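Local coordinates for protein aldehyde dehydrogenase (Trypanosoma brucei, PDB 5MYP) that probably oxidises aldehydes to the corresponding carboxylic acids, using NAD+ as electron acceptor, at residues P9-L14 with V183-A188; N16-V21 with L190-D195; S22-A27 with T147-P152; L122-W127 with I197-S202. All coordinates share one frame; numbering follows the deposited sequence.

Overall arrangement
From the N terminus, the chain first runs as a loop, where contact 1 ties 9-14 to helix 183-191 and closes a loop of nearly 170 residues. Contact 2 follows at once: the start of helix 16-29 meets the end of the same helix and the loop after it; because their segments alternate along the chain, contacts 1 and 2 cross. Later turns of helix 16-29 reach strand 147-151 in contact 3, whose loop lies within both larger ones. Arg25 of contact 3 forms a salt bridge with Asp195 of contact 2. Contact 4 pairs 122-127 with 197-202 and crosses the other three. Strands 147-151 and 110-124 are hydrogen-bonded neighbours, so contacts 3 and 4 share one sheet.

Contact 1: residues P9-L14 with V183-A188; sequences PENTSL and VSETTA
Glu185 OE2 takes a hydrogen from a water molecule 2.5 Å away, and the same water gives its other hydrogen to the backbone, lying 2.6 Å from Thr12 O. This single water is the polar bridge between the loop 9-14 and the first turns of helix 183-191; no direct hydrogen bond joins them. The Glu185 chain bends at its second torsion (chi2 82°), turning CD away from the extended path. Its other oxygen, OE1, is hydrogen-bonded to Gly182 N, just ahead of the helix, so both carboxylate oxygens are engaged and the group is probably well fixed in rotation. Nearer the backbone of the same side chain, Glu185 CG rests 3.5 Å from Thr12 O. Asn11 also touches, with its CB 3.6 Å from Glu185 OE2; the two side chains cross at about a right angle, their amide and carboxylate planes turned 36° apart.

The apolar part belongs to Leu14. One branch does most of the work: CD2 lies 3.7 Å from Ala188 CB and 3.6 Å from Ser184 OG, touching two residues one helical turn apart. Within that helix, Thr187 N and OG1 both bond to Val183 O, from opposite faces of its carbonyl plane.

This is a surface join of the N-terminal loop. Thr12, through its backbone and OG1, is also hydrogen-bonded to Asn180 in the loop after strand 176-178, and its side chain packs on Ile17 and Ile20, so the loop packs on both helices, which also meet directly where Ala188 touches Ile17.

Contact 2: residues N16-V21 with L190-D195; sequences NIPVIV and LKERFD. Unlike the reference sequence in segment 16-21: Val19 (reference Thr).
Two torsions fold Glu192 over Val21 and Pro18: CG stands anti to the carbonyl carbon (chi1 -59°), and a second bend (chi2 -60°) swings CD round toward Pro18. Val21 meets it with both methyls, CG1 and CG2 each lying 3.9 Å from Glu192 CB. The setting is the Rossmann-like domain of the aldehyde dehydrogenase fold, in which residues 190-195 take the chain from the last turn of helix 183-191 through a loop to strand 196-200, and helix 16-29 packs beside that loop.

Hydrocarbon carries most of the contact. Val21 CG2 sits 3.8 Å from Glu192 CG. The same CG2 comes within 3.7 Å of Phe194 CZ, so one methyl touches both the aliphatic part of the glutamate and the end of the ring. Phe194 itself is buried and packs onward against Val120 and Leu122 of strand 110-124. Beside it Arg193 turns outward, where its NH2 forms a salt bridge with Glu390 of the second subunit, bringing this loop to the dimer interface.

The Glu192 carboxylate lies over the proline ring: OE2 is 3.5 Å from Pro18 CG, the two side chains crossing at about a right angle. OE1 instead accepts a hydrogen at 2.6 Å from a water, which donates its other one to Pro18 O at 2.8 Å.

Contact 3: residues S22-A27 with T147-P152; sequences SKCREA and TAVIKP
Cys24 and Thr147 face each other across the contact, each with its CB directed at the opposing segment, yet it is a backbone oxygen that receives the bond. Thr147 OG1 donates to Cys24 O at 2.9 Å, reaching it from above the carbonyl plane, 57° out of it. The hydroxyl stands between the backbone N and the carbonyl carbon of its own residue (chi1 61°), the crowded position. The methyl CG2 of Thr147 also faces the helix, 4.2 Å from Ala27 CB, one helical turn beyond Cys24.

The cysteine sulfur points further along the strand. Cys24 SG packs 3.9 Å from Val149 CG2, and it also comes to 3.5 Å from Ala148 O. Thr147 thus addresses the helix backbone while Val149 receives the thiol, two residues on and on the same face of the strand. The axes of 22-27 and 147-151 run nearly antiparallel, 163° between their directions, and approach to 7.9 Å.

All the residues that touch are buried. Val120 of the adjoining strand 110-124 lies against both Cys24 and Thr147, so the helix rests on two strands rather than one. The alternate side chains, Ala148 and Ile150, turn to the far face and meet helix 132-143. A sheet whose central strands (147-151, 110-124, 196-200) run parallel, with helices on both faces, is the layered alpha/beta design of Rossmann-type domains; here helix 16-29, the first of the chain, supplies part of one helical layer.

Contact 4: residues L122-W127 with I197-S202; sequences LVIGTW and ILYTGS
Leu122 and Ile197 begin a run of parallel pairing in which Val123 then lies beside Leu198 and Ile124 beside Tyr199, the strand segments running almost exactly alongside, 4.8 Å apart. Backbone bonds hold it. Leu198 bonds with both its N and its O, to the residues on either side of Val123: N donates to Leu122 O at 2.8 Å, and O accepts from Ile124 N at 2.9 Å. The next bond, Thr200 N to Ile124 O, is weak at 3.4 Å, as the chains start to part. CA-H...O contacts from Ile197 and Val123 supplement the first two. Tyr199 OH accepts from Ser202 N, bracing the turn through Gly201, whose backbone angles call for glycine.

Water fills in where the strands diverge. One molecule donates to Ile124 O and accepts from Thr200 OG1; a second donates to both Gly125 O and Thr200 O.

Leu122, Ile197, Ile124 and Tyr199 pack on one face. Leu122 and Ile197 stand side by side, Leu122 CB 4.1 Å from Ile197 CG1. Ile124 CG2, anti to its backbone N, meets the edge of the Tyr199 ring near its plane, 3.6 Å from CD1. Separately, Thr126 CG2 touches Thr200 CG2 at 3.7 Å, the side chains crossing at about a right angle.

These are adjacent strands in the middle of the Rossmann-type sheet, and Thr200, at their C-terminal ends, lies close to Glu223 and Cys259, the predicted active-site residues. Strand 110-124 sits between 147-151 and 196-200; Val123 and Leu198 pack on helix 132-143, Ile197 and Tyr199 on helix 203-214, which Ser202 caps.

Contact 1: residues P9-L14 with V183-A188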
loop_
_atom_site.group_PDB
_atom_site.type_symbol
_atom_site.label_atom_id
_atom_site.label_comp_id
_atom_site.label_asym_id
_atom_site.label_seq_id
_atom_site.Cartn_x
_atom_site.Cartn_y
_atom_site.Cartn_z
ATOM N N PRO A 9 4.588 -19.510 -26.476
ATOM C CA PRO A 9 3.193 -19.116 -26.648
ATOM C C PRO A 9 3.038 -18.111 -27.792
ATOM O O PRO A 9 3.964 -17.348 -28.075
ATOM C CB PRO A 9 2.849 -18.472 -25.300
ATOM C CG PRO A 9 4.132 -17.909 -24.826
ATOM C CD PRO A 9 5.205 -18.836 -25.317
ATOM N N GLU A 10 1.881 -18.122 -28.444
ATOM C CA GLU A 10 1.560 -17.117 -29.455
ATOM C C GLU A 10 1.392 -15.765 -28.763
ATOM O O GLU A 10 0.741 -15.686 -27.721
ATOM C CB GLU A 10 0.276 -17.495 -30.199
ATOM C CG GLU A 10 -0.063 -16.585 -31.375
ATOM C CD GLU A 10 -1.341 -16.996 -32.095
ATOM O OE1 GLU A 10 -1.645 -18.210 -32.152
ATOM O OE2 GLU A 10 -2.046 -16.101 -32.616
ATOM N N ASN A 11 1.986 -14.714 -29.331
ATOM C CA ASN A 11 1.823 -13.357 -28.801
ATOM C C ASN A 11 0.365 -12.927 -28.931
ATOM O O ASN A 11 -0.264 -13.156 -29.965
ATOM C CB ASN A 11 2.705 -12.350 -29.547
ATOM C CG ASN A 11 4.190 -12.530 -29.268
ATOM O OD1 ASN A 11 4.597 -12.971 -28.193
ATOM N ND2 ASN A 11 5.011 -12.164 -30.240
ATOM N N THR A 12 -0.172 -12.324 -27.870
ATOM C CA THR A 12 -1.516 -11.762 -27.911
ATOM C C THR A 12 -1.490 -10.533 -28.813
ATOM O O THR A 12 -0.630 -9.670 -28.650
ATOM C CB THR A 12 -1.996 -11.349 -26.506
ATOM O OG1 THR A 12 -1.787 -12.437 -25.591
ATOM C CG2 THR A 12 -3.480 -10.949 -26.528
ATOM N N SER A 13 -2.416 -10.464 -29.769
ATOM C CA SER A 13 -2.518 -9.300 -30.647
ATOM C C SER A 13 -2.908 -8.082 -29.818
ATOM O O SER A 13 -3.673 -8.196 -28.853
ATOM C CB SER A 13 -3.537 -9.523 -31.768
ATOM O OG SER A 13 -4.865 -9.447 -31.277
ATOM N N LEU A 14 -2.391 -6.922 -30.206
ATOM C CA LEU A 14 -2.655 -5.682 -29.477
ATOM C C LEU A 14 -4.146 -5.324 -29.441
ATOM O O LEU A 14 -4.624 -4.778 -28.450
ATOM C CB LEU A 14 -1.829 -4.520 -30.056
ATOM C CG LEU A 14 -0.303 -4.676 -30.011
ATOM C CD1 LEU A 14 0.378 -3.465 -30.638
ATOM C CD2 LEU A 14 0.178 -4.886 -28.585
ATOM N N VAL A 183 7.730 -6.605 -24.462
ATOM C CA VAL A 183 7.557 -5.205 -24.079
ATOM C C VAL A 183 6.319 -4.590 -24.724
ATOM O O VAL A 183 5.563 -3.890 -24.050
ATOM C CB VAL A 183 8.818 -4.362 -24.417
ATOM C CG1 VAL A 183 8.581 -2.869 -24.192
ATOM C CG2 VAL A 183 9.994 -4.836 -23.569
ATOM N N SER A 184 6.126 -4.847 -26.015
ATOM C CA SER A 184 4.969 -4.317 -26.756
ATOM C C SER A 184 3.640 -4.690 -26.088
ATOM O O SER A 184 2.785 -3.824 -25.859
ATOM C CB SER A 184 4.983 -4.825 -28.202
ATOM O OG SER A 184 3.767 -4.529 -28.871
ATOM N N GLU A 185 3.498 -5.970 -25.752
ATOM C CA GLU A 185 2.254 -6.484 -25.187
ATOM C C GLU A 185 2.088 -6.074 -23.718
ATOM O O GLU A 185 0.969 -5.812 -23.272
ATOM C CB GLU A 185 2.156 -8.009 -25.351
ATOM C CG GLU A 185 2.033 -8.468 -26.809
ATOM C CD GLU A 185 3.358 -8.556 -27.564
ATOM O OE1 GLU A 185 4.432 -8.356 -26.960
ATOM O OE2 GLU A 185 3.339 -8.857 -28.774
ATOM N N THR A 186 3.196 -6.010 -22.981
ATOM C CA THR A 186 3.185 -5.544 -21.589
ATOM C C THR A 186 2.837 -4.062 -21.505
ATOM O O THR A 186 2.027 -3.662 -20.671
ATOM C CB THR A 186 4.532 -5.809 -20.891
ATOM O OG1 THR A 186 4.862 -7.199 -21.006
ATOM C CG2 THR A 186 4.485 -5.430 -19.410
ATOM N N THR A 187 3.447 -3.252 -22.370
ATOM C CA THR A 187 3.107 -1.833 -22.491
ATOM C C THR A 187 1.619 -1.649 -22.786
ATOM O O THR A 187 0.969 -0.810 -22.163
ATOM C CB THR A 187 3.956 -1.141 -23.581
ATOM O OG1 THR A 187 5.339 -1.253 -23.235
ATOM C CG2 THR A 187 3.601 0.334 -23.727
ATOM N N ALA A 188 1.086 -2.456 -23.707
ATOM C CA ALA A 188 -0.327 -2.381 -24.095
ATOM C C ALA A 188 -1.291 -2.764 -22.961
ATOM O O ALA A 188 -2.288 -2.073 -22.740
ATOM C CB ALA A 188 -0.585 -3.252 -25.315
HETATM O O HOH W 1 1.235 -8.758 -30.146
#

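Contact 2: residues N16-V21 with L190-D195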
loop_
_atom_site.group_PDB
_atom_site.type_symbol
_atom_site.label_atom_id
_atom_site.label_comp_id
_atom_site.label_asym_id
_atom_site.label_seq_id
_atom_site.Cartn_x
_atom_site.Cartn_y
_atom_site.Cartn_z
ATOM N N ASN A 16 -6.627 -7.483 -29.333
ATOM C CA ASN A 16 -7.287 -8.394 -28.374
ATOM C C ASN A 16 -7.046 -8.060 -26.897
ATOM O O ASN A 16 -7.792 -8.537 -26.040
ATOM C CB ASN A 16 -6.886 -9.861 -28.630
ATOM C CG ASN A 16 -7.567 -10.458 -29.859
ATOM O OD1 ASN A 16 -8.590 -9.953 -30.329
ATOM N ND2 ASN A 16 -7.008 -11.546 -30.373
ATOM N N ILE A 17 -6.021 -7.263 -26.594
ATOM C CA ILE A 17 -5.697 -6.928 -25.198
ATOM C C ILE A 17 -6.848 -6.182 -24.488
ATOM O O ILE A 17 -7.248 -6.603 -23.402
ATOM C CB ILE A 17 -4.313 -6.222 -25.077
ATOM C CG1 ILE A 17 -3.204 -7.251 -25.335
ATOM C CG2 ILE A 17 -4.134 -5.572 -23.702
ATOM C CD1 ILE A 17 -1.838 -6.654 -25.613
ATOM N N PRO A 18 -7.394 -5.101 -25.094
ATOM C CA PRO A 18 -8.591 -4.456 -24.521
ATOM C C PRO A 18 -9.797 -5.388 -24.342
ATOM O O PRO A 18 -10.533 -5.243 -23.365
ATOM C CB PRO A 18 -8.936 -3.362 -25.540
ATOM C CG PRO A 18 -7.663 -3.081 -26.254
ATOM C CD PRO A 18 -6.826 -4.318 -26.211
ATOM N N VAL A 19 -9.980 -6.330 -25.270
ATOM C CA VAL A 19 -11.109 -7.273 -25.221
ATOM C C VAL A 19 -10.962 -8.221 -24.031
ATOM O O VAL A 19 -11.922 -8.449 -23.298
ATOM C CB VAL A 19 -11.242 -8.091 -26.534
ATOM C CG1 VAL A 19 -12.397 -9.090 -26.444
ATOM C CG2 VAL A 19 -11.431 -7.160 -27.728
ATOM N N ILE A 20 -9.754 -8.757 -23.852
ATOM C CA ILE A 20 -9.426 -9.650 -22.740
ATOM C C ILE A 20 -9.692 -8.963 -21.393
ATOM O O ILE A 20 -10.375 -9.532 -20.535
ATOM C CB ILE A 20 -7.959 -10.153 -22.836
ATOM C CG1 ILE A 20 -7.822 -11.145 -23.998
ATOM C CG2 ILE A 20 -7.494 -10.821 -21.543
ATOM C CD1 ILE A 20 -6.399 -11.388 -24.455
ATOM N N VAL A 21 -9.175 -7.746 -21.223
ATOM C CA VAL A 21 -9.374 -6.998 -19.971
ATOM C C VAL A 21 -10.856 -6.659 -19.761
ATOM O O VAL A 21 -11.366 -6.815 -18.655
ATOM C CB VAL A 21 -8.502 -5.717 -19.893
ATOM C CG1 VAL A 21 -8.779 -4.945 -18.598
ATOM C CG2 VAL A 21 -7.019 -6.072 -19.982
ATOM N N LEU A 190 -0.683 -2.639 -19.773
ATOM C CA LEU A 190 -0.532 -1.575 -18.764
ATOM C C LEU A 190 -1.316 -0.271 -19.033
ATOM O O LEU A 190 -1.510 0.525 -18.105
ATOM C CB LEU A 190 0.951 -1.274 -18.510
ATOM C CG LEU A 190 1.696 -2.322 -17.668
ATOM C CD1 LEU A 190 3.197 -2.089 -17.707
ATOM C CD2 LEU A 190 1.211 -2.361 -16.225
ATOM N N LYS A 191 -1.748 -0.051 -20.276
ATOM C CA LYS A 191 -2.663 1.046 -20.596
ATOM C C LYS A 191 -4.095 0.784 -20.125
ATOM O O LYS A 191 -4.857 1.727 -19.914
ATOM C CB LYS A 191 -2.666 1.325 -22.099
ATOM C CG LYS A 191 -1.332 1.825 -22.622
ATOM C CD LYS A 191 -1.506 2.727 -23.836
ATOM C CE LYS A 191 -2.282 2.035 -24.944
ATOM N NZ LYS A 191 -3.755 2.152 -24.763
ATOM N N GLU A 192 -4.462 -0.491 -19.974
ATOM C CA GLU A 192 -5.809 -0.870 -19.513
ATOM C C GLU A 192 -5.943 -0.630 -18.007
ATOM O O GLU A 192 -4.947 -0.662 -17.271
ATOM C CB GLU A 192 -6.104 -2.334 -19.837
ATOM C CG GLU A 192 -6.035 -2.695 -21.322
ATOM C CD GLU A 192 -7.012 -1.911 -22.174
ATOM O OE1 GLU A 192 -8.160 -1.693 -21.737
ATOM O OE2 GLU A 192 -6.622 -1.507 -23.286
ATOM N N ARG A 193 -7.177 -0.395 -17.563
ATOM C CA ARG A 193 -7.451 -0.049 -16.172
ATOM C C ARG A 193 -7.630 -1.292 -15.299
ATOM O O ARG A 193 -8.531 -2.103 -15.538
ATOM C CB ARG A 193 -8.694 0.830 -16.069
ATOM C CG ARG A 193 -8.977 1.272 -14.645
ATOM C CD ARG A 193 -10.050 2.341 -14.559
ATOM N NE ARG A 193 -10.301 2.703 -13.169
ATOM C CZ ARG A 193 -11.189 3.608 -12.772
ATOM N NH1 ARG A 193 -11.921 4.266 -13.662
ATOM N NH2 ARG A 193 -11.337 3.854 -11.478
ATOM N N PHE A 194 -6.766 -1.424 -14.295
ATOM C CA PHE A 194 -6.883 -2.463 -13.272
ATOM C C PHE A 194 -7.086 -1.811 -11.913
ATOM O O PHE A 194 -6.817 -0.619 -11.732
ATOM C CB PHE A 194 -5.633 -3.331 -13.254
ATOM C CG PHE A 194 -5.444 -4.127 -14.505
ATOM C CD1 PHE A 194 -6.114 -5.332 -14.681
ATOM C CD2 PHE A 194 -4.616 -3.664 -15.526
ATOM C CE1 PHE A 194 -5.952 -6.072 -15.845
ATOM C CE2 PHE A 194 -4.447 -4.401 -16.688
ATOM C CZ PHE A 194 -5.115 -5.605 -16.850
ATOM N N ASP A 195 -7.558 -2.606 -10.961
ATOM C CA ASP A 195 -7.776 -2.147 -9.590
ATOM C C ASP A 195 -6.613 -2.477 -8.659
ATOM O O ASP A 195 -6.544 -1.955 -7.550
ATOM C CB ASP A 195 -9.095 -2.703 -9.074
ATOM C CG ASP A 195 -10.253 -2.277 -9.947
ATOM O OD1 ASP A 195 -10.700 -1.119 -9.804
ATOM O OD2 ASP A 195 -10.674 -3.082 -10.812
HETATM O O HOH W 2 -10.507 -2.915 -21.853
#

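Contact 3: residues S22-A27 with T147-P152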
loop_
_atom_site.group_PDB
_atom_site.type_symbol
_atom_site.label_atom_id
_atom_site.label_comp_id
_atom_site.label_asym_id
_atom_site.label_seq_id
_atom_site.Cartn_x
_atom_site.Cartn_y
_atom_site.Cartn_z
ATOM N N SER A 22 -11.530 -6.215 -20.824
ATOM C CA SER A 22 -12.952 -5.865 -20.777
ATOM C C SER A 22 -13.844 -7.038 -20.359
ATOM O O SER A 22 -14.791 -6.854 -19.597
ATOM C CB SER A 22 -13.412 -5.336 -22.139
ATOM O OG SER A 22 -14.796 -5.059 -22.127
ATOM N N LYS A 23 -13.538 -8.230 -20.869
ATOM C CA LYS A 23 -14.272 -9.448 -20.500
ATOM C C LYS A 23 -14.101 -9.776 -19.012
ATOM O O LYS A 23 -15.068 -10.140 -18.346
ATOM C CB LYS A 23 -13.837 -10.644 -21.361
ATOM C CG LYS A 23 -14.459 -10.678 -22.741
ATOM C CD LYS A 23 -13.950 -11.871 -23.546
ATOM C CE LYS A 23 -14.452 -11.811 -24.983
ATOM N NZ LYS A 23 -13.685 -12.710 -25.887
ATOM N N CYS A 24 -12.880 -9.629 -18.502
ATOM C CA CYS A 24 -12.608 -9.813 -17.069
ATOM C C CYS A 24 -13.309 -8.766 -16.195
ATOM O O CYS A 24 -13.821 -9.088 -15.123
ATOM C CB CYS A 24 -11.094 -9.818 -16.805
ATOM S SG CYS A 24 -10.221 -11.219 -17.552
ATOM N N ARG A 25 -13.329 -7.522 -16.669
ATOM C CA ARG A 25 -14.039 -6.414 -16.012
ATOM C C ARG A 25 -15.541 -6.696 -15.918
ATOM O O ARG A 25 -16.131 -6.595 -14.839
ATOM C CB ARG A 25 -13.775 -5.111 -16.784
ATOM C CG ARG A 25 -14.531 -3.872 -16.326
ATOM C CD ARG A 25 -14.152 -3.431 -14.932
ATOM N NE ARG A 25 -12.735 -3.111 -14.804
ATOM C CZ ARG A 25 -12.132 -2.832 -13.651
ATOM N NH1 ARG A 25 -12.814 -2.818 -12.509
ATOM N NH2 ARG A 25 -10.828 -2.563 -13.638
ATOM N N GLU A 26 -16.141 -7.049 -17.052
ATOM C CA GLU A 26 -17.563 -7.395 -17.117
ATOM C C GLU A 26 -17.897 -8.595 -16.223
ATOM O O GLU A 26 -18.926 -8.591 -15.538
ATOM C CB GLU A 26 -17.975 -7.670 -18.569
ATOM C CG GLU A 26 -19.412 -8.135 -18.743
ATOM C CD GLU A 26 -20.429 -7.026 -18.553
ATOM O OE1 GLU A 26 -20.016 -5.861 -18.342
ATOM O OE2 GLU A 26 -21.643 -7.323 -18.623
ATOM N N ALA A 27 -17.018 -9.598 -16.217
ATOM C CA ALA A 27 -17.174 -10.781 -15.355
ATOM C C ALA A 27 -17.184 -10.405 -13.871
ATOM O O ALA A 27 -18.058 -10.854 -13.121
ATOM C CB ALA A 27 -16.068 -11.797 -15.641
ATOM N N THR A 147 -11.440 -10.777 -10.324
ATOM C CA THR A 147 -11.002 -11.450 -11.539
ATOM C C THR A 147 -9.596 -10.939 -11.830
ATOM O O THR A 147 -9.108 -10.025 -11.156
ATOM C CB THR A 147 -11.956 -11.211 -12.724
ATOM O OG1 THR A 147 -12.026 -9.814 -13.022
ATOM C CG2 THR A 147 -13.346 -11.725 -12.387
ATOM N N ALA A 148 -8.929 -11.537 -12.809
ATOM C CA ALA A 148 -7.521 -11.244 -13.033
ATOM C C ALA A 148 -7.089 -11.391 -14.476
ATOM O O ALA A 148 -7.719 -12.106 -15.250
ATOM C CB ALA A 148 -6.652 -12.121 -12.143
ATOM N N VAL A 149 -6.020 -10.678 -14.818
ATOM C CA VAL A 149 -5.281 -10.895 -16.056
ATOM C C VAL A 149 -3.849 -11.237 -15.668
ATOM O O VAL A 149 -3.258 -10.566 -14.825
ATOM C CB VAL A 149 -5.317 -9.660 -16.974
ATOM C CG1 VAL A 149 -4.442 -9.878 -18.208
ATOM C CG2 VAL A 149 -6.756 -9.351 -17.374
ATOM N N ILE A 150 -3.298 -12.287 -16.272
ATOM C CA ILE A 150 -1.907 -12.678 -16.023
ATOM C C ILE A 150 -1.053 -12.440 -17.262
ATOM O O ILE A 150 -1.528 -12.589 -18.391
ATOM C CB ILE A 150 -1.764 -14.136 -15.522
ATOM C CG1 ILE A 150 -2.265 -15.162 -16.549
ATOM C CG2 ILE A 150 -2.503 -14.311 -14.206
ATOM C CD1 ILE A 150 -1.885 -16.581 -16.201
ATOM N N LYS A 151 0.202 -12.066 -17.031
ATOM C CA LYS A 151 1.149 -11.781 -18.100
ATOM C C LYS A 151 2.422 -12.603 -17.855
ATOM O O LYS A 151 3.317 -12.168 -17.128
ATOM C CB LYS A 151 1.412 -10.270 -18.180
ATOM C CG LYS A 151 2.028 -9.808 -19.496
ATOM C CD LYS A 151 3.550 -9.793 -19.431
ATOM C CE LYS A 151 4.183 -10.357 -20.678
ATOM N NZ LYS A 151 5.620 -10.679 -20.440
ATOM N N PRO A 152 2.487 -13.824 -18.428
ATOM C CA PRO A 152 3.674 -14.663 -18.249
ATOM C C PRO A 152 4.934 -14.061 -18.859
ATOM O O PRO A 152 4.862 -13.385 -19.896
ATOM C CB PRO A 152 3.308 -15.958 -18.991
ATOM C CG PRO A 152 1.823 -15.975 -19.012
ATOM C CD PRO A 152 1.434 -14.538 -19.174
#

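Contact 4: residues L122-W127 with I197-S202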
loop_
_atom_site.group_PDB
_atom_site.type_symbol
_atom_site.label_atom_id
_atom_site.label_comp_id
_atom_site.label_asym_id
_atom_site.label_seq_id
_atom_site.Cartn_x
_atom_site.Cartn_y
_atom_site.Cartn_z
ATOM N N LEU A 122 -4.092 -7.257 -12.226
ATOM C CA LEU A 122 -3.074 -7.652 -13.205
ATOM C C LEU A 122 -1.895 -8.271 -12.466
ATOM O O LEU A 122 -1.384 -7.680 -11.517
ATOM C CB LEU A 122 -2.597 -6.454 -14.028
ATOM C CG LEU A 122 -1.429 -6.682 -15.002
ATOM C CD1 LEU A 122 -1.787 -7.699 -16.074
ATOM C CD2 LEU A 122 -1.001 -5.377 -15.647
ATOM N N VAL A 123 -1.463 -9.447 -12.915
ATOM C CA VAL A 123 -0.268 -10.110 -12.388
ATOM C C VAL A 123 0.755 -10.244 -13.509
ATOM O O VAL A 123 0.493 -10.911 -14.504
ATOM C CB VAL A 123 -0.596 -11.507 -11.821
ATOM C CG1 VAL A 123 0.665 -12.192 -11.301
ATOM C CG2 VAL A 123 -1.646 -11.394 -10.730
ATOM N N ILE A 124 1.908 -9.597 -13.347
ATOM C CA ILE A 124 3.004 -9.697 -14.310
ATOM C C ILE A 124 4.057 -10.630 -13.720
ATOM O O ILE A 124 4.654 -10.332 -12.690
ATOM C CB ILE A 124 3.616 -8.321 -14.634
ATOM C CG1 ILE A 124 2.547 -7.395 -15.241
ATOM C CG2 ILE A 124 4.807 -8.466 -15.586
ATOM C CD1 ILE A 124 2.951 -5.934 -15.294
ATOM N N GLY A 125 4.263 -11.765 -14.379
ATOM C CA GLY A 125 5.167 -12.798 -13.892
ATOM C C GLY A 125 6.611 -12.537 -14.258
ATOM O O GLY A 125 6.921 -11.623 -15.025
ATOM N N THR A 126 7.493 -13.350 -13.693
ATOM C CA THR A 126 8.912 -13.312 -14.019
ATOM C C THR A 126 9.361 -14.718 -14.447
ATOM O O THR A 126 8.590 -15.684 -14.370
ATOM C CB THR A 126 9.753 -12.722 -12.854
ATOM O OG1 THR A 126 11.118 -12.589 -13.266
ATOM C CG2 THR A 126 9.671 -13.579 -11.594
ATOM N N TRP A 127 10.604 -14.814 -14.901
ATOM C CA TRP A 127 11.113 -16.020 -15.579
ATOM C C TRP A 127 11.809 -17.039 -14.670
ATOM O O TRP A 127 11.918 -18.205 -15.044
ATOM C CB TRP A 127 12.065 -15.641 -16.727
ATOM C CG TRP A 127 13.203 -14.762 -16.319
ATOM C CD1 TRP A 127 13.259 -13.401 -16.404
ATOM C CD2 TRP A 127 14.442 -15.178 -15.740
ATOM N NE1 TRP A 127 14.459 -12.945 -15.924
ATOM C CE2 TRP A 127 15.205 -14.014 -15.507
ATOM C CE3 TRP A 127 14.990 -16.425 -15.406
ATOM C CZ2 TRP A 127 16.488 -14.058 -14.955
ATOM C CZ3 TRP A 127 16.262 -16.469 -14.843
ATOM C CH2 TRP A 127 16.994 -15.292 -14.625
ATOM N N ILE A 197 -2.203 -3.960 -9.370
ATOM C CA ILE A 197 -1.176 -4.597 -10.192
ATOM C C ILE A 197 -0.119 -5.204 -9.271
ATOM O O ILE A 197 0.421 -4.511 -8.404
ATOM C CB ILE A 197 -0.504 -3.597 -11.163
ATOM C CG1 ILE A 197 -1.535 -3.001 -12.132
ATOM C CG2 ILE A 197 0.629 -4.271 -11.940
ATOM C CD1 ILE A 197 -1.092 -1.729 -12.823
ATOM N N LEU A 198 0.161 -6.497 -9.442
ATOM C CA LEU A 198 1.318 -7.121 -8.796
ATOM C C LEU A 198 2.381 -7.394 -9.853
ATOM O O LEU A 198 2.111 -8.066 -10.851
ATOM C CB LEU A 198 0.940 -8.405 -8.048
ATOM C CG LEU A 198 2.069 -8.969 -7.152
ATOM C CD1 LEU A 198 1.536 -9.571 -5.849
ATOM C CD2 LEU A 198 2.961 -9.970 -7.884
ATOM N N TYR A 199 3.586 -6.874 -9.621
ATOM C CA TYR A 199 4.723 -7.057 -10.520
ATOM C C TYR A 199 5.898 -7.645 -9.754
ATOM O O TYR A 199 6.270 -7.140 -8.698
ATOM C CB TYR A 199 5.145 -5.725 -11.163
ATOM C CG TYR A 199 6.462 -5.825 -11.902
ATOM C CD1 TYR A 199 6.518 -6.343 -13.192
ATOM C CD2 TYR A 199 7.657 -5.449 -11.292
ATOM C CE1 TYR A 199 7.723 -6.459 -13.873
ATOM C CE2 TYR A 199 8.872 -5.571 -11.955
ATOM C CZ TYR A 199 8.902 -6.073 -13.247
ATOM O OH TYR A 199 10.102 -6.192 -13.905
ATOM N N THR A 200 6.478 -8.707 -10.308
ATOM C CA THR A 200 7.711 -9.297 -9.811
ATOM C C THR A 200 8.765 -9.146 -10.902
ATOM O O THR A 200 8.508 -9.444 -12.070
ATOM C CB THR A 200 7.525 -10.786 -9.458
ATOM O OG1 THR A 200 6.405 -10.932 -8.578
ATOM C CG2 THR A 200 8.768 -11.357 -8.774
ATOM N N GLY A 201 9.946 -8.662 -10.518
ATOM C CA GLY A 201 11.043 -8.454 -11.460
ATOM C C GLY A 201 12.040 -7.417 -10.977
ATOM O O GLY A 201 12.387 -7.403 -9.804
ATOM N N SER A 202 12.487 -6.550 -11.884
ATOM C CA SER A 202 13.555 -5.579 -11.606
ATOM C C SER A 202 13.008 -4.229 -11.150
ATOM O O SER A 202 11.882 -3.859 -11.490
ATOM C CB SER A 202 14.408 -5.365 -12.853
ATOM O OG SER A 202 13.657 -4.721 -13.868
HETATM O O HOH W 3 4.438 -11.828 -10.211
HETATM O O HOH W 4 8.944 -9.494 -14.746
#